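Local coordinates for protein R.MvaI (Kocuria varians, PDB 2OA9) that acts as a monomeric type II restriction endonuclease that recognizes its DNA target asymmetrically and probably cleaves it with the help of divalent metal ions, at residues A[9-12]-A[13-17]; A[191-195]-A[196-200]; A[200-204]-A[205-209]; A[232-236]-A[237-241]. All blocks are in the same frame, centred on the assembly; numbering follows the deposited sequence.

Contact 1: A[9-12]-A[13-17]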
loop_
_atom_site.group_PDB
_atom_site.type_symbol
_atom_site.label_atom_id
_atom_site.label_comp_id
_atom_site.label_asym_id
_atom_site.label_seq_id
_atom_site.Cartn_x
_atom_site.Cartn_y
_atom_site.Cartn_z
ATOM N N ASN A 9 0.002 20.992 9.345
ATOM C CA ASN A 9 0.618 22.300 9.226
ATOM C C ASN A 9 2.106 22.229 9.544
ATOM O O ASN A 9 2.926 22.790 8.807
ATOM C CB ASN A 9 -0.091 23.301 10.144
ATOM C CG ASN A 9 0.663 24.670 10.293
ATOM O OD1 ASN A 9 0.706 25.431 9.371
ATOM N ND2 ASN A 9 1.176 24.936 11.462
ATOM N N LEU A 10 2.440 21.545 10.622
ATOM C CA LEU A 10 3.845 21.405 11.055
ATOM C C LEU A 10 4.680 20.548 10.093
ATOM O O LEU A 10 5.806 20.875 9.783
ATOM C CB LEU A 10 3.946 20.828 12.487
ATOM C CG LEU A 10 3.505 21.847 13.544
ATOM C CD1 LEU A 10 3.345 21.198 14.909
ATOM C CD2 LEU A 10 4.464 23.038 13.622
ATOM N N LEU A 11 4.111 19.446 9.627
ATOM C CA LEU A 11 4.789 18.583 8.680
ATOM C C LEU A 11 5.063 19.311 7.380
ATOM O O LEU A 11 6.182 19.234 6.861
ATOM C CB LEU A 11 4.011 17.289 8.487
ATOM C CG LEU A 11 4.559 16.348 7.390
ATOM C CD1 LEU A 11 5.969 15.923 7.779
ATOM C CD2 LEU A 11 3.574 15.226 7.211
ATOM N N LYS A 12 4.071 20.031 6.859
ATOM C CA LYS A 12 4.271 20.808 5.629
ATOM C C LYS A 12 5.347 21.864 5.844
ATOM O O LYS A 12 6.152 22.071 4.962
ATOM C CB LYS A 12 2.998 21.444 5.085
ATOM C CG LYS A 12 1.972 20.459 4.602
ATOM C CD LYS A 12 0.674 21.181 4.243
ATOM C CE LYS A 12 -0.402 20.288 3.644
ATOM N NZ LYS A 12 -1.759 20.870 3.738
ATOM N N GLU A 13 5.310 22.551 6.986
ATOM C CA GLU A 13 6.326 23.547 7.301
ATOM C C GLU A 13 7.719 22.940 7.329
ATOM O O GLU A 13 8.658 23.528 6.795
ATOM C CB GLU A 13 5.977 24.285 8.601
ATOM C CG GLU A 13 7.036 25.257 9.115
ATOM C CD GLU A 13 6.590 26.094 10.300
ATOM O OE1 GLU A 13 5.549 25.799 10.912
ATOM O OE2 GLU A 13 7.305 27.097 10.596
ATOM N N ALA A 14 7.831 21.772 7.944
ATOM C CA ALA A 14 9.108 21.068 8.044
ATOM C C ALA A 14 9.632 20.712 6.646
ATOM O O ALA A 14 10.797 20.945 6.338
ATOM C CB ALA A 14 8.967 19.833 8.914
ATOM N N ILE A 15 8.778 20.142 5.809
ATOM C CA ILE A 15 9.189 19.773 4.445
ATOM C C ILE A 15 9.525 21.025 3.617
ATOM O O ILE A 15 10.499 21.053 2.878
ATOM C CB ILE A 15 8.108 18.920 3.793
ATOM C CG1 ILE A 15 8.025 17.557 4.465
ATOM C CG2 ILE A 15 8.342 18.762 2.304
ATOM C CD1 ILE A 15 6.809 16.740 4.093
ATOM N N GLN A 16 8.743 22.085 3.761
ATOM C CA GLN A 16 8.998 23.322 3.081
ATOM C C GLN A 16 10.360 23.906 3.482
ATOM O O GLN A 16 11.071 24.431 2.633
ATOM C CB GLN A 16 7.871 24.315 3.382
ATOM C CG GLN A 16 8.024 25.620 2.613
ATOM C CD GLN A 16 7.598 25.490 1.180
ATOM O OE1 GLN A 16 6.398 25.363 0.904
ATOM N NE2 GLN A 16 8.564 25.514 0.247
ATOM N N ASN A 17 10.730 23.799 4.754
ATOM C CA ASN A 17 12.007 24.274 5.219
ATOM C C ASN A 17 13.157 23.456 4.694
ATOM O O ASN A 17 14.207 24.012 4.411
ATOM C CB ASN A 17 12.080 24.275 6.743
ATOM C CG ASN A 17 11.216 25.368 7.383
ATOM O OD1 ASN A 17 10.778 26.309 6.722
ATOM N ND2 ASN A 17 10.979 25.240 8.659
#
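Leu11 turns CG opposite its backbone N (chi1 174°), while Ile15, one turn further on, sends CG1 back beside its own N (chi1 -69°), and the two branches converge on the same flank of the helix. Their ends meet at a slant: Leu11 CD1 lies 3.9 Å from Ile15 CD1, and the CG of Leu11 sits almost as near to that same methyl. Ile15 also leans on the backbone, its CG1 resting 3.5 Å from Leu11 O, so the isoleucine covers the carbonyl that its own N-H uses. That bond, Ile15 N to Leu11 O at 2.9 Å, is one of four successive i to i+4 bonds. Glu13 N reaches Asn9 O, Ala14 N reaches Leu10 O, and Gln16 N reaches Lys12 O at 2.9 Å. On another flank Glu13 runs extended alongside Leu10, pointing the same way, with OE1 4.0 Å from Leu10 CD2; this is a loose contact of a carboxylate with a methyl. Gln16 bends at chi2, and its NE2 is hydrogen-bonded to the terminal carboxylate at Val249. Ala14 faces helix 33-49, touching Leu42 and Leu49, whereas Leu11 and Ile15 both lie on Leu189 of strand 179-192. Ile15 is also near Ile59, a residue that binds calcium in another structure of this protein; no calcium is bound at it here. The arrangement is that of an amphipathic alpha-helix, here helix 6-19, whose apolar ridge packs against the mixed sheet of a PDDEXK-clan nuclease.

Contact 2: A[191-195]-A[196-200]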
loop_
_atom_site.group_PDB
_atom_site.type_symbol
_atom_site.label_atom_id
_atom_site.label_comp_id
_atom_site.label_asym_id
_atom_site.label_seq_id
_atom_site.Cartn_x
_atom_site.Cartn_y
_atom_site.Cartn_z
ATOM N N THR A 191 -1.305 12.501 1.402
ATOM C CA THR A 191 -1.994 12.728 2.693
ATOM C C THR A 191 -3.273 11.926 2.915
ATOM O O THR A 191 -3.802 11.894 4.035
ATOM C CB THR A 191 -2.325 14.231 2.903
ATOM O OG1 THR A 191 -3.217 14.700 1.886
ATOM C CG2 THR A 191 -1.113 15.144 2.818
ATOM N N ASP A 192 -3.824 11.309 1.886
ATOM C CA ASP A 192 -5.105 10.602 2.022
ATOM C C ASP A 192 -5.397 9.774 0.804
ATOM O O ASP A 192 -4.925 10.061 -0.301
ATOM C CB ASP A 192 -6.274 11.546 2.289
ATOM C CG ASP A 192 -7.515 10.809 2.805
ATOM O OD1 ASP A 192 -7.368 9.835 3.598
ATOM O OD2 ASP A 192 -8.671 11.134 2.426
ATOM N N LEU A 193 -6.150 8.706 1.034
ATOM C CA LEU A 193 -6.747 7.901 -0.036
ATOM C C LEU A 193 -8.133 7.486 0.402
ATOM O O LEU A 193 -8.267 6.895 1.468
ATOM C CB LEU A 193 -5.913 6.647 -0.316
ATOM C CG LEU A 193 -6.437 5.645 -1.352
ATOM C CD1 LEU A 193 -6.263 6.226 -2.693
ATOM C CD2 LEU A 193 -5.643 4.329 -1.227
ATOM N N THR A 194 -9.142 7.777 -0.421
ATOM C CA THR A 194 -10.520 7.424 -0.100
ATOM C C THR A 194 -10.827 5.986 -0.492
ATOM O O THR A 194 -10.166 5.396 -1.349
ATOM C CB THR A 194 -11.531 8.300 -0.830
ATOM O OG1 THR A 194 -11.376 8.128 -2.234
ATOM C CG2 THR A 194 -11.312 9.817 -0.576
ATOM N N VAL A 195 -11.863 5.412 0.127
ATOM C CA VAL A 195 -12.298 4.092 -0.290
ATOM C C VAL A 195 -12.775 4.090 -1.742
ATOM O O VAL A 195 -12.563 3.138 -2.441
ATOM C CB VAL A 195 -13.335 3.465 0.695
ATOM C CG1 VAL A 195 -14.634 4.222 0.671
ATOM C CG2 VAL A 195 -13.494 1.971 0.390
ATOM N N GLN A 196 -13.415 5.156 -2.194
ATOM C CA GLN A 196 -13.864 5.236 -3.576
ATOM C C GLN A 196 -12.692 5.195 -4.551
ATOM O O GLN A 196 -12.760 4.531 -5.580
ATOM C CB GLN A 196 -14.689 6.500 -3.812
ATOM C CG GLN A 196 -16.063 6.432 -3.205
ATOM C CD GLN A 196 -16.049 6.676 -1.701
ATOM O OE1 GLN A 196 -15.100 7.271 -1.155
ATOM N NE2 GLN A 196 -17.099 6.213 -1.025
ATOM N N SER A 197 -11.606 5.885 -4.206
ATOM C CA SER A 197 -10.427 5.904 -5.072
ATOM C C SER A 197 -9.737 4.540 -5.041
ATOM O O SER A 197 -9.247 4.049 -6.054
ATOM C CB SER A 197 -9.449 6.968 -4.605
ATOM O OG SER A 197 -9.890 8.263 -4.877
ATOM N N LEU A 198 -9.726 3.924 -3.868
ATOM C CA LEU A 198 -9.188 2.587 -3.733
ATOM C C LEU A 198 -9.889 1.636 -4.657
ATOM O O LEU A 198 -9.261 0.859 -5.355
ATOM C CB LEU A 198 -9.318 2.111 -2.287
ATOM C CG LEU A 198 -8.926 0.665 -2.004
ATOM C CD1 LEU A 198 -7.429 0.580 -1.973
ATOM C CD2 LEU A 198 -9.510 0.133 -0.688
ATOM N N CYS A 199 -11.217 1.675 -4.635
ATOM C CA CYS A 199 -11.997 0.779 -5.453
ATOM C C CYS A 199 -11.860 1.097 -6.942
ATOM O O CYS A 199 -11.805 0.171 -7.732
ATOM C CB CYS A 199 -13.447 0.827 -5.033
ATOM S SG CYS A 199 -13.740 0.077 -3.400
ATOM N N ARG A 200 -11.781 2.373 -7.315
ATOM C CA ARG A 200 -11.507 2.713 -8.715
ATOM C C ARG A 200 -10.167 2.148 -9.153
ATOM O O ARG A 200 -10.016 1.591 -10.229
ATOM C CB ARG A 200 -11.518 4.227 -8.982
ATOM C CG ARG A 200 -12.866 4.886 -8.882
ATOM C CD ARG A 200 -12.796 6.388 -9.305
ATOM N NE ARG A 200 -11.895 7.234 -8.489
ATOM C CZ ARG A 200 -10.581 7.544 -8.749
ATOM N NH1 ARG A 200 -9.958 7.109 -9.809
ATOM N NH2 ARG A 200 -9.885 8.336 -7.937
HETATM O O HOH W 1 -8.218 9.504 -2.881
#
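Thr194 is the N-cap of helix 195-204, and the chain leaving strand 179-192 turns into the helix around its hydroxyl. Apolar contacts accompany the cap. Leu193 puts CD1 3.8 Å from Ser197 CB and turns CD2 to Leu198 CD1, and both leucines rest on Leu72 of strand 69-74. Val195 rests on helix 152-162, through Leu155, while its CG2 comes within 4.2 Å of Cys199 SG. Gln196, bent at chi2, folds its amide back across Val195.

Among the polar contacts, the capping bond comes first: Ser197 N donates to Thr194 OG1 at 3.0 Å, with a fairly straight N-H...O angle of 153°. The threonine can offer this oxygen because OG1 sits between its own N and carbonyl carbon (chi1 61°), turned toward the first helical turn. Ser197 OG lies 3.0 Å from Thr194 OG1. A water is held between Ser197 OG and Thr194 N, accepting from the latter, so cap and serine are joined a second time through solvent. Backbone bonds then take over, with Leu198 N on Thr194 O and Cys199 N on Val195 O. Further along, Arg200 curls back over the turn, and its NH2 makes a weak bond of 3.1 Å to Ser197 OG.

Contact 3: A[200-204]-A[205-209]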
loop_
_atom_site.group_PDB
_atom_site.type_symbol
_atom_site.label_atom_id
_atom_site.label_comp_id
_atom_site.label_asym_id
_atom_site.label_seq_id
_atom_site.Cartn_x
_atom_site.Cartn_y
_atom_site.Cartn_z
ATOM N N ARG A 200 -11.781 2.373 -7.315
ATOM C CA ARG A 200 -11.507 2.713 -8.715
ATOM C C ARG A 200 -10.167 2.148 -9.153
ATOM O O ARG A 200 -10.016 1.591 -10.229
ATOM C CB ARG A 200 -11.518 4.227 -8.982
ATOM C CG ARG A 200 -12.866 4.886 -8.882
ATOM C CD ARG A 200 -12.796 6.388 -9.305
ATOM N NE ARG A 200 -11.895 7.234 -8.489
ATOM C CZ ARG A 200 -10.581 7.544 -8.749
ATOM N NH1 ARG A 200 -9.958 7.109 -9.809
ATOM N NH2 ARG A 200 -9.885 8.336 -7.937
ATOM N N GLY A 201 -9.191 2.230 -8.275
ATOM C CA GLY A 201 -7.870 1.729 -8.588
ATOM C C GLY A 201 -7.801 0.236 -8.792
ATOM O O GLY A 201 -7.090 -0.226 -9.650
ATOM N N ILE A 202 -8.602 -0.502 -8.012
ATOM C CA ILE A 202 -8.769 -1.933 -8.267
ATOM C C ILE A 202 -9.402 -2.193 -9.640
ATOM O O ILE A 202 -8.890 -2.964 -10.438
ATOM C CB ILE A 202 -9.575 -2.597 -7.106
ATOM C CG1 ILE A 202 -8.773 -2.549 -5.806
ATOM C CG2 ILE A 202 -9.901 -4.071 -7.471
ATOM C CD1 ILE A 202 -9.563 -2.886 -4.559
ATOM N N GLU A 203 -10.511 -1.507 -9.955
ATOM C CA GLU A 203 -11.177 -1.651 -11.259
ATOM C C GLU A 203 -10.228 -1.359 -12.422
ATOM O O GLU A 203 -10.283 -1.994 -13.469
ATOM C CB GLU A 203 -12.350 -0.652 -11.406
ATOM C CG GLU A 203 -13.456 -0.824 -10.418
ATOM C CD GLU A 203 -14.664 0.028 -10.770
ATOM O OE1 GLU A 203 -14.533 1.260 -11.029
ATOM O OE2 GLU A 203 -15.785 -0.525 -10.748
ATOM N N ASN A 204 -9.380 -0.353 -12.230
ATOM C CA ASN A 204 -8.447 0.116 -13.281
ATOM C C ASN A 204 -7.262 -0.814 -13.513
ATOM O O ASN A 204 -6.594 -0.691 -14.515
ATOM C CB ASN A 204 -7.912 1.493 -12.920
ATOM C CG ASN A 204 -9.013 2.565 -12.917
ATOM O OD1 ASN A 204 -10.095 2.345 -13.460
ATOM N ND2 ASN A 204 -8.745 3.684 -12.292
ATOM N N GLY A 205 -7.029 -1.744 -12.583
ATOM C CA GLY A 205 -5.912 -2.671 -12.607
ATOM C C GLY A 205 -4.660 -2.142 -11.941
ATOM O O GLY A 205 -3.613 -2.783 -11.980
ATOM N N ASP A 206 -4.757 -0.998 -11.275
ATOM C CA ASP A 206 -3.637 -0.344 -10.614
ATOM C C ASP A 206 -3.416 -0.735 -9.168
ATOM O O ASP A 206 -2.325 -0.588 -8.639
ATOM C CB ASP A 206 -3.805 1.200 -10.680
ATOM C CG ASP A 206 -3.598 1.765 -12.070
ATOM O OD1 ASP A 206 -2.925 1.166 -12.936
ATOM O OD2 ASP A 206 -4.123 2.888 -12.363
ATOM N N ILE A 207 -4.433 -1.284 -8.539
ATOM C CA ILE A 207 -4.331 -1.724 -7.126
ATOM C C ILE A 207 -4.641 -3.195 -7.106
ATOM O O ILE A 207 -5.603 -3.635 -7.691
ATOM C CB ILE A 207 -5.264 -0.904 -6.222
ATOM C CG1 ILE A 207 -4.940 0.599 -6.352
ATOM C CG2 ILE A 207 -5.254 -1.366 -4.761
ATOM C CD1 ILE A 207 -5.713 1.513 -5.418
ATOM N N LYS A 208 -3.808 -3.973 -6.429
ATOM C CA LYS A 208 -3.928 -5.416 -6.485
ATOM C C LYS A 208 -4.315 -5.910 -5.122
ATOM O O LYS A 208 -3.997 -5.303 -4.127
ATOM C CB LYS A 208 -2.578 -6.049 -6.841
ATOM C CG LYS A 208 -1.958 -5.581 -8.154
ATOM C CD LYS A 208 -2.944 -5.542 -9.270
ATOM C CE LYS A 208 -2.267 -5.291 -10.625
ATOM N NZ LYS A 208 -3.181 -5.646 -11.731
ATOM N N VAL A 209 -4.979 -7.058 -5.098
ATOM C CA VAL A 209 -5.390 -7.743 -3.873
ATOM C C VAL A 209 -4.571 -9.039 -3.837
ATOM O O VAL A 209 -4.790 -9.941 -4.647
ATOM C CB VAL A 209 -6.896 -8.009 -3.944
ATOM C CG1 VAL A 209 -7.375 -8.756 -2.750
ATOM C CG2 VAL A 209 -7.665 -6.669 -4.080
#
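Ile207 packs against Gly201 just beyond a Schellman motif, which ends helix 195-204 and releases the chain into strand 207-215. From CB outward, the isoleucine follows the last helical turn. CB lies 3.8 Å from Ile202 N and equally near Gly201 C; CG1 continues over that carbonyl carbon; and CD1 ends 3.8 Å from Gly201 CA, where a beta carbon would clash with it. The other branch, CG2, meets Ile202 CG1 at 3.9 Å, the two side chains crossing at about a right angle. A chi1 of -57° divides the work, laying CG1 along the glycine and leaving CG2 for Ile202. Cut back to an alanine, this position is likely to leave a gap over Gly201 and Ile202 CG1 without its neighbour, with Ile234 of the adjoining strand losing a partner as well.

The helix end is tied by the backbone. Two bonds make the Schellman pair: Asp206 N to Gly201 O at 2.9 Å, nearly along the C=O axis, and Gly205 N, at a phi of 88°, to Ile202 O. Ile207 N is an additional donor to Gly201 O, from well above the carbonyl plane. The axes of 200-204 and 207-209 lie at 87°, and Ile202 CD1 reaches on to Val209 CG2. Asp206, one of the residues holding a cadmium ion together with Glu241, has OD2 hydrogen-bonded to Tyr242, which also receives Asn204 ND2. Lys208 folds back beside the turn, its NZ donating to Gly205 O at 2.9 Å.

Contact 4: A[232-236]-A[237-241]. With CD (cadmium ion), chain E.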
loop_
_atom_site.group_PDB
_atom_site.type_symbol
_atom_site.label_atom_id
_atom_site.label_comp_id
_atom_site.label_asym_id
_atom_site.label_seq_id
_atom_site.Cartn_x
_atom_site.Cartn_y
_atom_site.Cartn_z
ATOM N N PHE A 232 -3.559 -5.197 0.265
ATOM C CA PHE A 232 -3.995 -4.286 -0.771
ATOM C C PHE A 232 -2.793 -3.477 -1.150
ATOM O O PHE A 232 -2.228 -2.787 -0.308
ATOM C CB PHE A 232 -5.176 -3.425 -0.284
ATOM C CG PHE A 232 -6.451 -4.194 -0.140
ATOM C CD1 PHE A 232 -6.612 -5.157 0.828
ATOM C CD2 PHE A 232 -7.503 -3.972 -0.997
ATOM C CE1 PHE A 232 -7.775 -5.876 0.910
ATOM C CE2 PHE A 232 -8.692 -4.666 -0.894
ATOM C CZ PHE A 232 -8.819 -5.629 0.056
ATOM N N ARG A 233 -2.327 -3.668 -2.385
ATOM C CA ARG A 233 -1.003 -3.206 -2.804
ATOM C C ARG A 233 -1.054 -2.338 -4.044
ATOM O O ARG A 233 -1.857 -2.527 -4.920
ATOM C CB ARG A 233 -0.089 -4.412 -3.064
ATOM C CG ARG A 233 -0.028 -5.380 -1.903
ATOM C CD ARG A 233 0.867 -6.566 -2.080
ATOM N NE ARG A 233 2.207 -6.278 -1.650
ATOM C CZ ARG A 233 3.201 -7.129 -1.835
ATOM N NH1 ARG A 233 2.945 -8.297 -2.409
ATOM N NH2 ARG A 233 4.435 -6.813 -1.471
ATOM N N ILE A 234 -0.136 -1.394 -4.107
ATOM C CA ILE A 234 -0.067 -0.431 -5.194
ATOM C C ILE A 234 1.389 -0.012 -5.402
ATOM O O ILE A 234 2.136 0.149 -4.437
ATOM C CB ILE A 234 -0.971 0.827 -4.897
ATOM C CG1 ILE A 234 -1.063 1.729 -6.119
ATOM C CG2 ILE A 234 -0.470 1.610 -3.677
ATOM C CD1 ILE A 234 -2.027 2.916 -5.943
ATOM N N ASN A 235 1.762 0.175 -6.657
ATOM C CA ASN A 235 3.063 0.775 -6.985
ATOM C C ASN A 235 3.113 2.171 -6.427
ATOM O O ASN A 235 2.137 2.934 -6.484
ATOM C CB ASN A 235 3.245 0.768 -8.480
ATOM C CG ASN A 235 4.472 1.507 -8.922
ATOM O OD1 ASN A 235 4.515 2.710 -9.009
ATOM N ND2 ASN A 235 5.517 0.725 -9.222
ATOM N N MET A 236 4.243 2.547 -5.855
ATOM C CA MET A 236 4.300 3.776 -5.081
ATOM C C MET A 236 4.118 5.014 -5.952
ATOM O O MET A 236 3.504 6.008 -5.523
ATOM C CB MET A 236 5.580 3.859 -4.271
ATOM C CG MET A 236 5.749 5.121 -3.504
ATOM S SD MET A 236 7.195 5.071 -2.403
ATOM C CE MET A 236 6.855 3.382 -1.795
ATOM N N GLU A 237 4.691 5.025 -7.156
ATOM C CA GLU A 237 4.401 6.155 -8.073
ATOM C C GLU A 237 2.951 6.211 -8.400
ATOM O O GLU A 237 2.355 7.291 -8.476
ATOM C CB GLU A 237 5.154 6.046 -9.416
ATOM C CG GLU A 237 6.542 6.599 -9.440
ATOM C CD GLU A 237 6.586 8.093 -9.642
ATOM O OE1 GLU A 237 6.176 8.799 -8.749
ATOM O OE2 GLU A 237 7.101 8.545 -10.683
ATOM N N LYS A 238 2.368 5.048 -8.646
ATOM C CA LYS A 238 0.989 4.978 -9.016
ATOM C C LYS A 238 0.070 5.571 -7.982
ATOM O O LYS A 238 -1.000 6.089 -8.298
ATOM C CB LYS A 238 0.651 3.539 -9.269
ATOM C CG LYS A 238 -0.564 3.348 -10.079
ATOM C CD LYS A 238 -0.467 2.075 -10.917
ATOM C CE LYS A 238 0.629 2.086 -11.980
ATOM N NZ LYS A 238 0.167 2.481 -13.329
ATOM N N LEU A 239 0.454 5.510 -6.722
ATOM C CA LEU A 239 -0.314 6.117 -5.645
ATOM C C LEU A 239 -0.542 7.633 -5.830
ATOM O O LEU A 239 -1.605 8.140 -5.473
ATOM C CB LEU A 239 0.277 5.789 -4.267
ATOM C CG LEU A 239 -0.502 6.307 -3.058
ATOM C CD1 LEU A 239 -1.941 5.826 -3.047
ATOM C CD2 LEU A 239 0.237 5.857 -1.781
ATOM N N LEU A 240 0.373 8.344 -6.504
ATOM C CA LEU A 240 0.194 9.754 -6.823
ATOM C C LEU A 240 -0.932 10.018 -7.803
ATOM O O LEU A 240 -1.382 11.146 -7.937
ATOM C CB LEU A 240 1.490 10.381 -7.354
ATOM C CG LEU A 240 2.700 10.211 -6.423
ATOM C CD1 LEU A 240 3.915 10.830 -7.012
ATOM C CD2 LEU A 240 2.409 10.832 -5.017
ATOM N N GLU A 241 -1.410 8.993 -8.486
ATOM C CA GLU A 241 -2.610 9.135 -9.335
ATOM C C GLU A 241 -3.900 9.134 -8.533
ATOM O O GLU A 241 -4.882 9.791 -8.889
ATOM C CB GLU A 241 -2.639 7.996 -10.360
ATOM C CG GLU A 241 -3.943 7.772 -11.154
ATOM C CD GLU A 241 -3.909 6.620 -12.141
ATOM O OE1 GLU A 241 -2.833 6.107 -12.445
ATOM O OE2 GLU A 241 -4.983 6.219 -12.637
HETATM CD CD CD E . 6.617 10.701 -10.173
#
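Asn235 N-caps the short helix 236-242 at the point where strand 225-235 of the antiparallel sheet gives way to it. Its OD1 accepts from Lys238 N at 3.2 Å, the donor lying in the carbonyl plane on a lone pair and the N-H...O angle a good 158°. Chi1 of 173° swings the amide away from the asparagine's own N and over the opening turn, where OD1 also packs 3.4 Å from Glu237 CB. The amide's other end, ND2, is hydrogen-bonded to Ala66 O, which fixes the rotation of the group. With an alanine at this place Lys238 N would probably lose its cap and Ala66 O this donor. The backbone adds Leu239 N to Asn235 O at 3.1 Å, and the same N-H makes a weak bond to Met236 O.

Ile234, just before the cap, carries the apolar contact. Its CD1 comes to 3.6 Å from Leu239 CA and also meets Leu239 CB, while CG1 lies 4.0 Å from Lys238 CB, the two side chains passing at an oblique angle. Leu72 touches the same isoleucine from a neighbouring strand.

Glu237 bends at chi2 and turns its carboxylate outward to a cadmium ion, held in bidentate fashion by OE1 at 2.4 Å and OE2 at 2.3 Å, with His62 as a further ligand. Two oxygens on one ion would hold this carboxylate in place, and cadmium probably offsets the negative charge that Glu237 brings to the first turn.

Contacts 2 and 3 are the two ends of helix 195-204, sharing Arg200; Leu198 O lies 3.6 Å from Ile207 CD1. Contact 4 joins contact 3 through neighbouring strands 207-215 and 225-235, Lys208 N lying 2.9 Å from Arg233 O. A long, weak ion pair, Asp206 OD1 to Lys238 NZ at 3.4 Å, spans the same junction; Asp206 and Glu241 bind one cadmium ion, which probably lets their like charges lie close. Contact 1 stands apart, its centre about 24 Å from that of contact 2. Contacts 1 and 4 approach residues that bind calcium in another structure of the protein: side chains of Ile15 and Ile59 are about 6 Å apart, those of Met236 and Glu58 about 4 Å.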